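PDB 2QJ8: Mlr6093 protein from Mesorhizobium loti, which probably acts as a zinc-dependent hydrolase of the succinylglutamate desuccinylase/aspartoacylase family, cleaving ester or linear amide bonds. Local coordinates for residues A[61-64]-A[65-69]; A[70-73]-A[74-78]; A[168-171]-A[172-176]; A[190-193]-A[194-198]; A[254-257]-A[258-261]. All blocks are in the same frame, centred on the assembly; numbering follows the deposited sequence.

Contact 1 of 5, residues A[61-64]-A[65-69]; sequences GPIL and ARRLV
The bond from A65 N to G61 O, at 2.8 Å and 165° about the hydrogen, is the shortest of four successive i to i+4 bonds near the start of helix 60-75. This helix is the crossover of a beta-alpha-beta unit with strands 47-52 and 79-84. The run continues with R66 N to P62 O, R67 N to I63 O and L68 N to L64 O, the last at 3.1 Å.

On one side I63 and R67 lie alongside each other and point the same way. The CG2 branch of I63, set opposite the backbone N, comes over one face of the R67 guanidinium, with I63 CG2 4.1 Å from R67 NE. R67 is extended as far as NE, and its two terminal nitrogens form salt bridges, NH1 to E221 and NH2 to E269 of the second subunit, so both terminal nitrogens are held.

R66 leaves the helix on another side. R66 CG passes 3.4 Å from P62 O, and the chain runs on extended to a salt bridge with E86, which very likely offsets the charge of this buried arginine. L64 and L68 both rest on V224 of helix 218-230, and L68 CG sits 3.5 Å from L64 O. A65 CB lies 3.4 Å from G61 O.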
loop_
_atom_site.group_PDB
_atom_site.type_symbol
_atom_site.label_atom_id
_atom_site.label_comp_id
_atom_site.label_asym_id
_atom_site.label_seq_id
_atom_site.Cartn_x
_atom_site.Cartn_y
_atom_site.Cartn_z
ATOM N N GLY A 61 -10.404 7.617 0.820
ATOM C CA GLY A 61 -11.305 8.469 1.593
ATOM C C GLY A 61 -11.419 9.856 0.967
ATOM O O GLY A 61 -12.514 10.289 0.657
ATOM N N PRO A 62 -10.294 10.592 0.837
ATOM C CA PRO A 62 -10.302 11.861 0.109
ATOM C C PRO A 62 -10.960 11.831 -1.274
ATOM O O PRO A 62 -11.722 12.748 -1.599
ATOM C CB PRO A 62 -8.832 12.195 0.027
ATOM C CG PRO A 62 -8.318 11.726 1.350
ATOM C CD PRO A 62 -8.997 10.391 1.514
ATOM N N ILE A 63 -10.708 10.782 -2.037
ATOM C CA ILE A 63 -11.310 10.616 -3.380
ATOM C C ILE A 63 -12.823 10.442 -3.278
ATOM O O ILE A 63 -13.567 11.134 -3.971
ATOM C CB ILE A 63 -10.671 9.454 -4.139
ATOM C CG1 ILE A 63 -9.269 9.859 -4.609
ATOM C CG2 ILE A 63 -11.545 9.032 -5.337
ATOM C CD1 ILE A 63 -8.353 8.644 -4.905
ATOM N N LEU A 64 -13.263 9.533 -2.404
ATOM C CA LEU A 64 -14.682 9.328 -2.140
ATOM C C LEU A 64 -15.341 10.623 -1.668
ATOM O O LEU A 64 -16.431 10.938 -2.087
ATOM C CB LEU A 64 -14.894 8.187 -1.098
ATOM C CG LEU A 64 -16.346 7.760 -0.855
ATOM C CD1 LEU A 64 -17.018 7.301 -2.166
ATOM C CD2 LEU A 64 -16.400 6.647 0.197
ATOM N N ALA A 65 -14.681 11.353 -0.762
ATOM C CA ALA A 65 -15.169 12.637 -0.300
ATOM C C ALA A 65 -15.383 13.635 -1.439
ATOM O O ALA A 65 -16.362 14.364 -1.435
ATOM C CB ALA A 65 -14.195 13.242 0.790
ATOM N N ARG A 66 -14.452 13.694 -2.385
ATOM C CA ARG A 66 -14.580 14.553 -3.533
ATOM C C ARG A 66 -15.698 14.096 -4.467
ATOM O O ARG A 66 -16.326 14.920 -5.132
ATOM C CB ARG A 66 -13.273 14.604 -4.297
ATOM C CG ARG A 66 -12.237 15.426 -3.628
ATOM C CD ARG A 66 -10.899 15.075 -4.178
ATOM N NE ARG A 66 -9.866 15.796 -3.465
ATOM C CZ ARG A 66 -9.507 17.046 -3.704
ATOM N NH1 ARG A 66 -10.101 17.782 -4.652
ATOM N NH2 ARG A 66 -8.537 17.574 -2.948
ATOM N N ARG A 67 -15.943 12.793 -4.550
ATOM C CA ARG A 67 -17.110 12.331 -5.331
ATOM C C ARG A 67 -18.435 12.813 -4.735
ATOM O O ARG A 67 -19.337 13.218 -5.462
ATOM C CB ARG A 67 -17.110 10.823 -5.437
ATOM C CG ARG A 67 -16.015 10.325 -6.302
ATOM C CD ARG A 67 -16.011 8.812 -6.350
ATOM N NE ARG A 67 -15.079 8.357 -7.373
ATOM C CZ ARG A 67 -14.760 7.094 -7.638
ATOM N NH1 ARG A 67 -15.315 6.057 -7.007
ATOM N NH2 ARG A 67 -13.889 6.880 -8.611
ATOM N N LEU A 68 -18.526 12.766 -3.407
ATOM C CA LEU A 68 -19.702 13.224 -2.636
ATOM C C LEU A 68 -19.903 14.709 -2.843
ATOM O O LEU A 68 -21.037 15.162 -2.998
ATOM C CB LEU A 68 -19.531 12.922 -1.135
ATOM C CG LEU A 68 -19.615 11.464 -0.694
ATOM C CD1 LEU A 68 -19.075 11.331 0.714
ATOM C CD2 LEU A 68 -21.036 10.953 -0.799
ATOM N N VAL A 69 -18.794 15.466 -2.831
ATOM C CA VAL A 69 -18.800 16.904 -3.129
ATOM C C VAL A 69 -19.479 17.210 -4.470
ATOM O O VAL A 69 -20.246 18.165 -4.564
ATOM C CB VAL A 69 -17.378 17.524 -3.071
ATOM C CG1 VAL A 69 -17.356 18.913 -3.710
ATOM C CG2 VAL A 69 -16.897 17.596 -1.633
#

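Contact 2 of 5, residues A[70-73]-A[74-78]; sequences KWLP and EAQRC
W71 and A75 make a CH-pi contact one turn apart, at the last turn of helix 60-75, just before strand 79-84. The indole CG stands opposite the backbone N (chi1 173°), which lays the ring beneath the A75 methyl. A75 CB sits 3.7 Å from the centroid of the W71 six-membered ring, 22° off its normal, and comes nearest at W71 CE2, 3.4 Å away. With a serine at W71, the A75 methyl is likely to lose its aromatic partner and a gap to open toward V234 and L228, which the indole also touches.

A75 N donates to W71 O at 3.1 Å, while E74 N makes only a weak bond to the same oxygen. Water 1 bridges K70 O and E74 N, at the level where P73, with no N-H to give, kinks the helix. The last bond, Q76 N to L72 O, measures 2.8 Å; after it Q76 takes extended backbone angles. Q76 NE2 donates to C78 O at 2.9 Å and also to C40 O, so the outgoing chain is tied to strand 33-42. This is the C-terminal end of a crossover helix in a beta-alpha-beta unit, turning back to its second strand.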
loop_
_atom_site.group_PDB
_atom_site.type_symbol
_atom_site.label_atom_id
_atom_site.label_comp_id
_atom_site.label_asym_id
_atom_site.label_seq_id
_atom_site.Cartn_x
_atom_site.Cartn_y
_atom_site.Cartn_z
ATOM N N LYS A 70 -19.217 16.401 -5.482
ATOM C CA LYS A 70 -19.845 16.579 -6.792
ATOM C C LYS A 70 -21.274 16.019 -6.941
ATOM O O LYS A 70 -22.040 16.506 -7.784
ATOM C CB LYS A 70 -18.940 15.986 -7.885
ATOM C CG LYS A 70 -17.687 16.809 -8.146
ATOM C CD LYS A 70 -16.827 16.209 -9.236
ATOM N N TRP A 71 -21.624 15.011 -6.136
ATOM C CA TRP A 71 -22.912 14.308 -6.221
ATOM C C TRP A 71 -24.003 14.895 -5.355
ATOM O O TRP A 71 -25.155 14.915 -5.768
ATOM C CB TRP A 71 -22.690 12.835 -5.880
ATOM C CG TRP A 71 -23.881 11.963 -5.737
ATOM C CD1 TRP A 71 -24.651 11.454 -6.733
ATOM C CD2 TRP A 71 -24.370 11.392 -4.525
ATOM N NE1 TRP A 71 -25.617 10.630 -6.214
ATOM C CE2 TRP A 71 -25.471 10.578 -4.857
ATOM C CE3 TRP A 71 -24.005 11.512 -3.191
ATOM C CZ2 TRP A 71 -26.198 9.870 -3.903
ATOM C CZ3 TRP A 71 -24.745 10.820 -2.235
ATOM C CH2 TRP A 71 -25.817 10.011 -2.600
ATOM N N LEU A 72 -23.643 15.374 -4.167
ATOM C CA LEU A 72 -24.617 15.931 -3.249
ATOM C C LEU A 72 -25.416 17.170 -3.687
ATOM O O LEU A 72 -26.542 17.324 -3.218
ATOM C CB LEU A 72 -23.984 16.188 -1.887
ATOM C CG LEU A 72 -23.651 14.938 -1.106
ATOM C CD1 LEU A 72 -22.795 15.382 0.066
ATOM C CD2 LEU A 72 -24.912 14.156 -0.683
ATOM N N PRO A 73 -24.831 18.083 -4.502
ATOM C CA PRO A 73 -25.655 19.174 -5.015
ATOM C C PRO A 73 -26.975 18.748 -5.685
ATOM O O PRO A 73 -27.948 19.474 -5.519
ATOM C CB PRO A 73 -24.722 19.899 -5.991
ATOM C CG PRO A 73 -23.333 19.692 -5.351
ATOM C CD PRO A 73 -23.405 18.260 -4.866
ATOM N N GLU A 74 -27.009 17.623 -6.419
ATOM C CA GLU A 74 -28.253 17.092 -7.006
ATOM C C GLU A 74 -28.983 16.078 -6.087
ATOM O O GLU A 74 -30.208 16.124 -5.978
ATOM C CB GLU A 74 -28.022 16.493 -8.414
ATOM C CG GLU A 74 -27.580 17.517 -9.493
ATOM C CD GLU A 74 -28.625 18.604 -9.795
ATOM O OE1 GLU A 74 -29.684 18.275 -10.393
ATOM O OE2 GLU A 74 -28.356 19.796 -9.466
ATOM N N ALA A 75 -28.244 15.210 -5.402
ATOM C CA ALA A 75 -28.805 14.170 -4.526
ATOM C C ALA A 75 -29.259 14.557 -3.106
ATOM O O ALA A 75 -30.133 13.883 -2.569
ATOM C CB ALA A 75 -27.831 13.019 -4.421
ATOM N N GLN A 76 -28.659 15.571 -2.471
ATOM C CA GLN A 76 -29.033 15.906 -1.094
ATOM C C GLN A 76 -30.466 16.480 -1.063
ATOM O O GLN A 76 -30.737 17.447 -1.746
ATOM C CB GLN A 76 -28.047 16.885 -0.461
ATOM C CG GLN A 76 -28.266 17.086 1.019
ATOM C CD GLN A 76 -27.264 17.998 1.647
ATOM O OE1 GLN A 76 -26.119 18.060 1.212
ATOM N NE2 GLN A 76 -27.672 18.710 2.687
ATOM N N ARG A 77 -31.362 15.871 -0.277
ATOM C CA ARG A 77 -32.760 16.335 -0.192
ATOM C C ARG A 77 -33.012 17.376 0.868
ATOM O O ARG A 77 -33.938 18.173 0.718
ATOM C CB ARG A 77 -33.734 15.165 0.049
ATOM C CG ARG A 77 -33.827 14.195 -1.101
ATOM N N CYS A 78 -32.233 17.366 1.952
ATOM C CA CYS A 78 -32.487 18.273 3.060
ATOM C C CYS A 78 -31.271 18.351 3.974
ATOM O O CYS A 78 -30.242 17.720 3.698
ATOM C CB CYS A 78 -33.707 17.777 3.858
ATOM S SG CYS A 78 -33.462 16.198 4.710
HETATM O O HOH W 1 -24.725 16.917 -8.284
#

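Contact 3 of 5, residues A[168-171]-A[172-176]; sequences VSIS and KAFKL
Backbone bonds come first: K172 N donates to V168 O at 3.0 Å and A173 N to S169 O at 3.1 Å, the last i to i+4 pairs of helix 161-172. Beyond them the coil tightens. F174 N reaches S171 O at 3.2 Å, an i to i+3 bond, and K175 N bonds K172 O to close a type I beta turn. K175 then takes a positive phi of 56°, and water 2 links S171 O to L176 N, so S171 O accepts from both F174 N and the water.

Two side-chain pairs run along the same turns. K172 is extended beyond CG and lies alongside V168, with K172 CE 3.6 Å from V168 CG1, so that aliphatic carbon rather than the ammonium makes the closest approach. I170 and F174 meet at an angle: I170 CG2 touches F174 CE1 at 4.1 Å. With CG turned beside its own N (chi1 -79°), the F174 phenyl presents an edge to the helix, and I170 O lies near the ring plane, 3.2 Å from F174 CD1.

Among polar side chains, S169 OG and S171 OG fold back onto the carbonyls of T165 and T167 one turn earlier. I170, S171 and F174 all touch I203 of strand 201-208. Together this is a helix C-terminus that unwinds through a beta turn and a left-handed residue before strand 178-182.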
loop_
_atom_site.group_PDB
_atom_site.type_symbol
_atom_site.label_atom_id
_atom_site.label_comp_id
_atom_site.label_asym_id
_atom_site.label_seq_id
_atom_site.Cartn_x
_atom_site.Cartn_y
_atom_site.Cartn_z
ATOM N N VAL A 168 -24.910 1.653 16.126
ATOM C CA VAL A 168 -24.759 0.347 15.492
ATOM C C VAL A 168 -25.835 0.162 14.416
ATOM O O VAL A 168 -25.518 -0.302 13.346
ATOM C CB VAL A 168 -24.773 -0.810 16.542
ATOM C CG1 VAL A 168 -24.899 -2.159 15.881
ATOM C CG2 VAL A 168 -23.518 -0.754 17.418
ATOM N N SER A 169 -27.070 0.579 14.674
ATOM C CA SER A 169 -28.142 0.478 13.673
ATOM C C SER A 169 -27.866 1.306 12.417
ATOM O O SER A 169 -28.021 0.806 11.294
ATOM C CB SER A 169 -29.480 0.883 14.263
ATOM O OG SER A 169 -29.856 -0.066 15.254
ATOM N N ILE A 170 -27.454 2.551 12.624
ATOM C CA ILE A 170 -27.082 3.434 11.523
ATOM C C ILE A 170 -25.935 2.808 10.697
ATOM O O ILE A 170 -26.022 2.766 9.472
ATOM C CB ILE A 170 -26.708 4.857 11.986
ATOM C CG1 ILE A 170 -27.927 5.567 12.604
ATOM C CG2 ILE A 170 -26.202 5.673 10.768
ATOM C CD1 ILE A 170 -27.637 6.967 13.229
ATOM N N SER A 171 -24.918 2.291 11.384
ATOM C CA SER A 171 -23.767 1.638 10.760
ATOM C C SER A 171 -24.152 0.428 9.902
ATOM O O SER A 171 -23.690 0.302 8.784
ATOM C CB SER A 171 -22.768 1.222 11.830
ATOM O OG SER A 171 -22.239 2.362 12.495
ATOM N N LYS A 172 -25.005 -0.437 10.429
ATOM C CA LYS A 172 -25.509 -1.602 9.704
ATOM C C LYS A 172 -26.307 -1.240 8.447
ATOM O O LYS A 172 -26.238 -1.968 7.456
ATOM C CB LYS A 172 -26.367 -2.485 10.629
ATOM C CG LYS A 172 -25.552 -3.255 11.674
ATOM C CD LYS A 172 -26.476 -4.024 12.639
ATOM C CE LYS A 172 -25.677 -4.836 13.659
ATOM N NZ LYS A 172 -26.539 -5.484 14.710
ATOM N N ALA A 173 -27.042 -0.119 8.510
ATOM C CA ALA A 173 -27.796 0.440 7.383
ATOM C C ALA A 173 -26.923 0.890 6.177
ATOM O O ALA A 173 -27.475 1.148 5.120
ATOM C CB ALA A 173 -28.700 1.618 7.848
ATOM N N PHE A 174 -25.597 0.991 6.339
ATOM C CA PHE A 174 -24.671 1.268 5.225
ATOM C C PHE A 174 -24.583 0.037 4.306
ATOM O O PHE A 174 -24.201 0.176 3.149
ATOM C CB PHE A 174 -23.247 1.605 5.692
ATOM C CG PHE A 174 -23.054 3.021 6.188
ATOM C CD1 PHE A 174 -23.777 3.516 7.260
ATOM C CD2 PHE A 174 -22.092 3.827 5.636
ATOM C CE1 PHE A 174 -23.565 4.788 7.738
ATOM C CE2 PHE A 174 -21.885 5.124 6.116
ATOM C CZ PHE A 174 -22.649 5.597 7.160
ATOM N N LYS A 175 -24.946 -1.150 4.821
ATOM C CA LYS A 175 -24.895 -2.400 4.097
ATOM C C LYS A 175 -23.503 -2.742 3.532
ATOM O O LYS A 175 -23.388 -3.261 2.433
ATOM C CB LYS A 175 -25.979 -2.450 3.009
ATOM C CG LYS A 175 -27.344 -2.005 3.485
ATOM C CD LYS A 175 -28.449 -2.426 2.529
ATOM C CE LYS A 175 -29.788 -1.767 2.880
ATOM N NZ LYS A 175 -30.092 -1.695 4.358
ATOM N N LEU A 176 -22.443 -2.415 4.271
ATOM C CA LEU A 176 -21.097 -2.801 3.879
ATOM C C LEU A 176 -20.917 -4.314 4.164
ATOM O O LEU A 176 -21.717 -4.910 4.922
ATOM C CB LEU A 176 -20.054 -1.992 4.657
ATOM C CG LEU A 176 -19.948 -0.527 4.277
ATOM C CD1 LEU A 176 -19.150 0.267 5.359
ATOM C CD2 LEU A 176 -19.336 -0.345 2.879
HETATM O O HOH W 2 -22.518 -1.719 7.310
#

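Contact 4 of 5, residues A[190-193]-A[194-198]; sequences MFDT and LVHRQ
The F191 ring has V195 CG2 over the centre of one face and H196 at its edge. V195 CG2 stands 3.7 Å from the F191 centroid and only 6° off the normal, a CH-pi contact. The rings form an offset edge-to-face pair, planes at 72° and centroids 5.6 Å apart; the edge of F191 is turned toward the face of H196, with F191 CE1 3.8 Å from H196 NE2. At the rim of the imidazole, near its plane, D192 OD1 lies 3.4 Å from H196 CD2. With CG opposite the backbone N (chi1 -175°), F191 brings its ring to V195 and H196. A serine at F191 would probably strip V195 and H196 of their shared aromatic partner and leave the imidazole freer to turn.

Along the backbone, V195 N bonds F191 O, then the helix widens into a pi-type turn: R197 N donates to D192 O at 2.9 Å, while H196 N to D192 O and Q198 N to T193 O are weak. In the conformer given, selenomethionine M190 runs beside L194. Helix 190-197 packs on strand 201-208, where F202 touches F191, L194 and V195; H156 meets the F191 ring, and V195 O is bound by Q163 of helix 161-172.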
loop_
_atom_site.group_PDB
_atom_site.type_symbol
_atom_site.label_atom_id
_atom_site.label_comp_id
_atom_site.label_asym_id
_atom_site.label_seq_id
_atom_site.Cartn_x
_atom_site.Cartn_y
_atom_site.Cartn_z
HETATM N N MSE A 190 -10.655 11.988 19.090
HETATM C CA MSE A 190 -11.904 12.200 18.364
HETATM C C MSE A 190 -13.052 11.336 18.883
HETATM O O MSE A 190 -14.166 11.818 19.036
HETATM C CB MSE A 190 -11.696 11.970 16.858
HETATM C CG MSE A 190 -12.728 12.636 15.977
HETATM SE SE MSE A 190 -12.332 12.559 14.049
HETATM C CE MSE A 190 -10.527 13.292 14.011
ATOM N N PHE A 191 -12.777 10.067 19.146
ATOM C CA PHE A 191 -13.814 9.170 19.637
ATOM C C PHE A 191 -14.339 9.677 20.966
ATOM O O PHE A 191 -15.533 9.899 21.106
ATOM C CB PHE A 191 -13.294 7.735 19.776
ATOM C CG PHE A 191 -14.359 6.747 20.172
ATOM C CD1 PHE A 191 -14.775 6.624 21.499
ATOM C CD2 PHE A 191 -14.962 5.952 19.205
ATOM C CE1 PHE A 191 -15.761 5.723 21.856
ATOM C CE2 PHE A 191 -15.949 5.051 19.554
ATOM C CZ PHE A 191 -16.349 4.933 20.882
ATOM N N ASP A 192 -13.450 9.857 21.936
ATOM C CA ASP A 192 -13.854 10.379 23.247
ATOM C C ASP A 192 -14.585 11.700 23.160
ATOM O O ASP A 192 -15.549 11.926 23.872
ATOM C CB ASP A 192 -12.645 10.574 24.159
ATOM C CG ASP A 192 -12.135 9.280 24.759
ATOM O OD1 ASP A 192 -12.731 8.201 24.523
ATOM O OD2 ASP A 192 -11.107 9.350 25.464
ATOM N N THR A 193 -14.130 12.565 22.270
ATOM C CA THR A 193 -14.746 13.884 22.088
ATOM C C THR A 193 -16.178 13.816 21.573
ATOM O O THR A 193 -17.089 14.324 22.202
ATOM C CB THR A 193 -13.861 14.770 21.143
ATOM O OG1 THR A 193 -12.659 15.079 21.847
ATOM C CG2 THR A 193 -14.565 16.073 20.794
ATOM N N LEU A 194 -16.370 13.112 20.473
ATOM C CA LEU A 194 -17.673 13.030 19.825
ATOM C C LEU A 194 -18.665 12.129 20.522
ATOM O O LEU A 194 -19.829 12.484 20.700
ATOM C CB LEU A 194 -17.524 12.579 18.377
ATOM C CG LEU A 194 -17.011 13.581 17.341
ATOM C CD1 LEU A 194 -15.977 14.513 17.902
ATOM C CD2 LEU A 194 -16.496 12.777 16.160
ATOM N N VAL A 195 -18.202 10.953 20.873
ATOM C CA VAL A 195 -19.026 9.954 21.546
ATOM C C VAL A 195 -19.277 10.270 23.017
ATOM O O VAL A 195 -20.420 10.483 23.421
ATOM C CB VAL A 195 -18.398 8.531 21.418
ATOM C CG1 VAL A 195 -19.230 7.459 22.179
ATOM C CG2 VAL A 195 -18.224 8.174 19.942
ATOM N N HIS A 196 -18.232 10.302 23.828
ATOM C CA HIS A 196 -18.444 10.439 25.259
ATOM C C HIS A 196 -18.760 11.853 25.710
ATOM O O HIS A 196 -19.729 12.061 26.449
ATOM C CB HIS A 196 -17.272 9.874 26.079
ATOM C CG HIS A 196 -17.034 8.410 25.869
ATOM N ND1 HIS A 196 -18.046 7.475 25.881
ATOM C CD2 HIS A 196 -15.889 7.721 25.658
ATOM C CE1 HIS A 196 -17.537 6.276 25.661
ATOM N NE2 HIS A 196 -16.228 6.398 25.524
ATOM N N ARG A 197 -17.954 12.815 25.287
ATOM C CA ARG A 197 -18.154 14.198 25.716
ATOM C C ARG A 197 -19.408 14.831 25.089
ATOM O O ARG A 197 -20.164 15.482 25.803
ATOM C CB ARG A 197 -16.892 15.019 25.437
ATOM C CG ARG A 197 -16.969 16.526 25.639
ATOM C CD ARG A 197 -16.830 16.949 27.028
ATOM N NE ARG A 197 -15.465 16.748 27.510
ATOM C CZ ARG A 197 -14.975 17.241 28.647
ATOM N NH1 ARG A 197 -15.713 18.015 29.456
ATOM N NH2 ARG A 197 -13.714 16.966 28.971
ATOM N N GLN A 198 -19.627 14.621 23.782
ATOM C CA GLN A 198 -20.723 15.261 23.038
ATOM C C GLN A 198 -21.966 14.418 22.777
ATOM O O GLN A 198 -22.979 14.966 22.373
ATOM C CB GLN A 198 -20.198 15.845 21.729
ATOM C CG GLN A 198 -19.185 16.941 21.971
ATOM C CD GLN A 198 -18.687 17.583 20.719
ATOM O OE1 GLN A 198 -19.233 17.398 19.620
ATOM N NE2 GLN A 198 -17.636 18.352 20.870
#

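Contact 5 of 5, residues A[254-257]-A[258-261]; sequences TTSS and DQLK
Two first torsions bring T255 and D258 together. T255 OG1 stands between its own N and carbonyl carbon (chi1 63°), and D258 CG turns beside its backbone N (chi1 -63°), so the carboxylate folds back over the start of the turn. Its OD2 is then gripped twice by one residue. T255 N donates to D258 OD2 at 2.9 Å along the anti lone pair, almost straight at 172°, and T255 OG1 donates to the same D258 OD2 at 3.3 Å from above the carboxylate plane.

The main chain answers in the other direction, with D258 N bonded to T255 O at 2.9 Å. Next, Q259 N donates to S256 O at 3.2 Å. These i to i+3 bonds make a short 3-10 turn. In the conformer given, T254 OG1 passes close to D258 CB and is hydrogen-bonded to L326 O. The other carboxylate oxygen, OD1, forms a salt bridge to R328, which probably helps hold D258 ionised. The Q259 amide stays near the turn while bonding E322 through NE2 and W182 through OE1.

The turn thus interrupts strand 250-261 without ending it. That strand runs parallel to strand 178-182 and antiparallel to strand 322-329; the T254 backbone is hydrogen-bonded to L181 of the first, while L260 rests on L326 of the second.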
loop_
_atom_site.group_PDB
_atom_site.type_symbol
_atom_site.label_atom_id
_atom_site.label_comp_id
_atom_site.label_asym_id
_atom_site.label_seq_id
_atom_site.Cartn_x
_atom_site.Cartn_y
_atom_site.Cartn_z
ATOM N N THR A 254 -14.631 -9.147 17.148
ATOM C CA THR A 254 -13.240 -9.546 17.342
ATOM C C THR A 254 -12.873 -9.285 18.788
ATOM O O THR A 254 -13.150 -8.219 19.326
ATOM C CB THR A 254 -12.245 -8.862 16.368
ATOM O OG1 THR A 254 -10.902 -9.170 16.758
ATOM C CG2 THR A 254 -12.380 -7.396 16.363
ATOM N N THR A 255 -12.295 -10.323 19.417
ATOM C CA THR A 255 -11.844 -10.315 20.832
ATOM C C THR A 255 -10.335 -10.532 20.817
ATOM O O THR A 255 -9.775 -10.848 19.763
ATOM C CB THR A 255 -12.563 -11.407 21.710
ATOM O OG1 THR A 255 -12.246 -12.730 21.234
ATOM C CG2 THR A 255 -14.083 -11.194 21.701
ATOM N N SER A 256 -9.676 -10.384 21.973
ATOM C CA SER A 256 -8.197 -10.493 22.043
ATOM C C SER A 256 -7.575 -11.745 21.431
ATOM O O SER A 256 -6.559 -11.632 20.756
ATOM C CB SER A 256 -7.678 -10.273 23.460
ATOM O OG SER A 256 -7.655 -8.879 23.707
ATOM N N SER A 257 -8.215 -12.901 21.574
ATOM C CA SER A 257 -7.694 -14.138 20.956
ATOM C C SER A 257 -7.717 -14.144 19.383
ATOM O O SER A 257 -7.059 -14.985 18.754
ATOM C CB SER A 257 -8.421 -15.355 21.506
ATOM O OG SER A 257 -9.789 -15.301 21.213
ATOM N N ASP A 258 -8.476 -13.209 18.793
ATOM C CA ASP A 258 -8.607 -13.046 17.363
ATOM C C ASP A 258 -7.581 -12.083 16.769
ATOM O O ASP A 258 -7.516 -11.955 15.546
ATOM C CB ASP A 258 -9.988 -12.480 17.028
ATOM C CG ASP A 258 -11.122 -13.374 17.413
ATOM O OD1 ASP A 258 -11.076 -14.560 17.068
ATOM O OD2 ASP A 258 -12.114 -12.861 17.982
ATOM N N GLN A 259 -6.832 -11.377 17.620
ATOM C CA GLN A 259 -5.821 -10.422 17.189
ATOM C C GLN A 259 -4.490 -11.139 17.220
ATOM O O GLN A 259 -3.876 -11.268 18.268
ATOM C CB GLN A 259 -5.805 -9.204 18.117
ATOM C CG GLN A 259 -7.107 -8.403 18.093
ATOM C CD GLN A 259 -7.200 -7.440 19.248
ATOM O OE1 GLN A 259 -8.218 -7.369 19.917
ATOM N NE2 GLN A 259 -6.111 -6.743 19.528
ATOM N N LEU A 260 -4.051 -11.622 16.063
ATOM C CA LEU A 260 -2.830 -12.400 15.984
ATOM C C LEU A 260 -1.596 -11.463 15.869
ATOM O O LEU A 260 -1.588 -10.500 15.101
ATOM C CB LEU A 260 -2.930 -13.413 14.834
ATOM C CG LEU A 260 -4.151 -14.342 14.849
ATOM C CD1 LEU A 260 -4.102 -15.217 13.626
ATOM C CD2 LEU A 260 -4.198 -15.210 16.099
ATOM N N LYS A 261 -0.570 -11.779 16.651
ATOM C CA LYS A 261 0.664 -11.000 16.738
ATOM C C LYS A 261 1.874 -11.871 16.388
ATOM O O LYS A 261 1.825 -13.083 16.515
ATOM C CB LYS A 261 0.827 -10.443 18.163
ATOM C CG LYS A 261 -0.262 -9.432 18.598
ATOM C CD LYS A 261 -0.226 -9.175 20.108
#

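Overall arrangement
Each contact joins adjoining segments, so each closes just a helical turn or a tight bend; none encloses or crosses another, and they follow in series. Contacts 1 and 2 share helix 60-75, the first at its subunit-facing beginning and the second at its exit, their centres 13 Å apart. Contact 3 unwinds helix 161-172 toward strand 178-182. Both contact 1 and contact 3 lean on helix 218-230, although their nearest atoms stay about 8 Å apart. Contact 4 lies on helix 190-197, sharing strand 201-208 with contact 3. Contact 5 bends strand 250-261, a partner of strand 178-182, on the opposite side of the chain's centre from contacts 1 and 2.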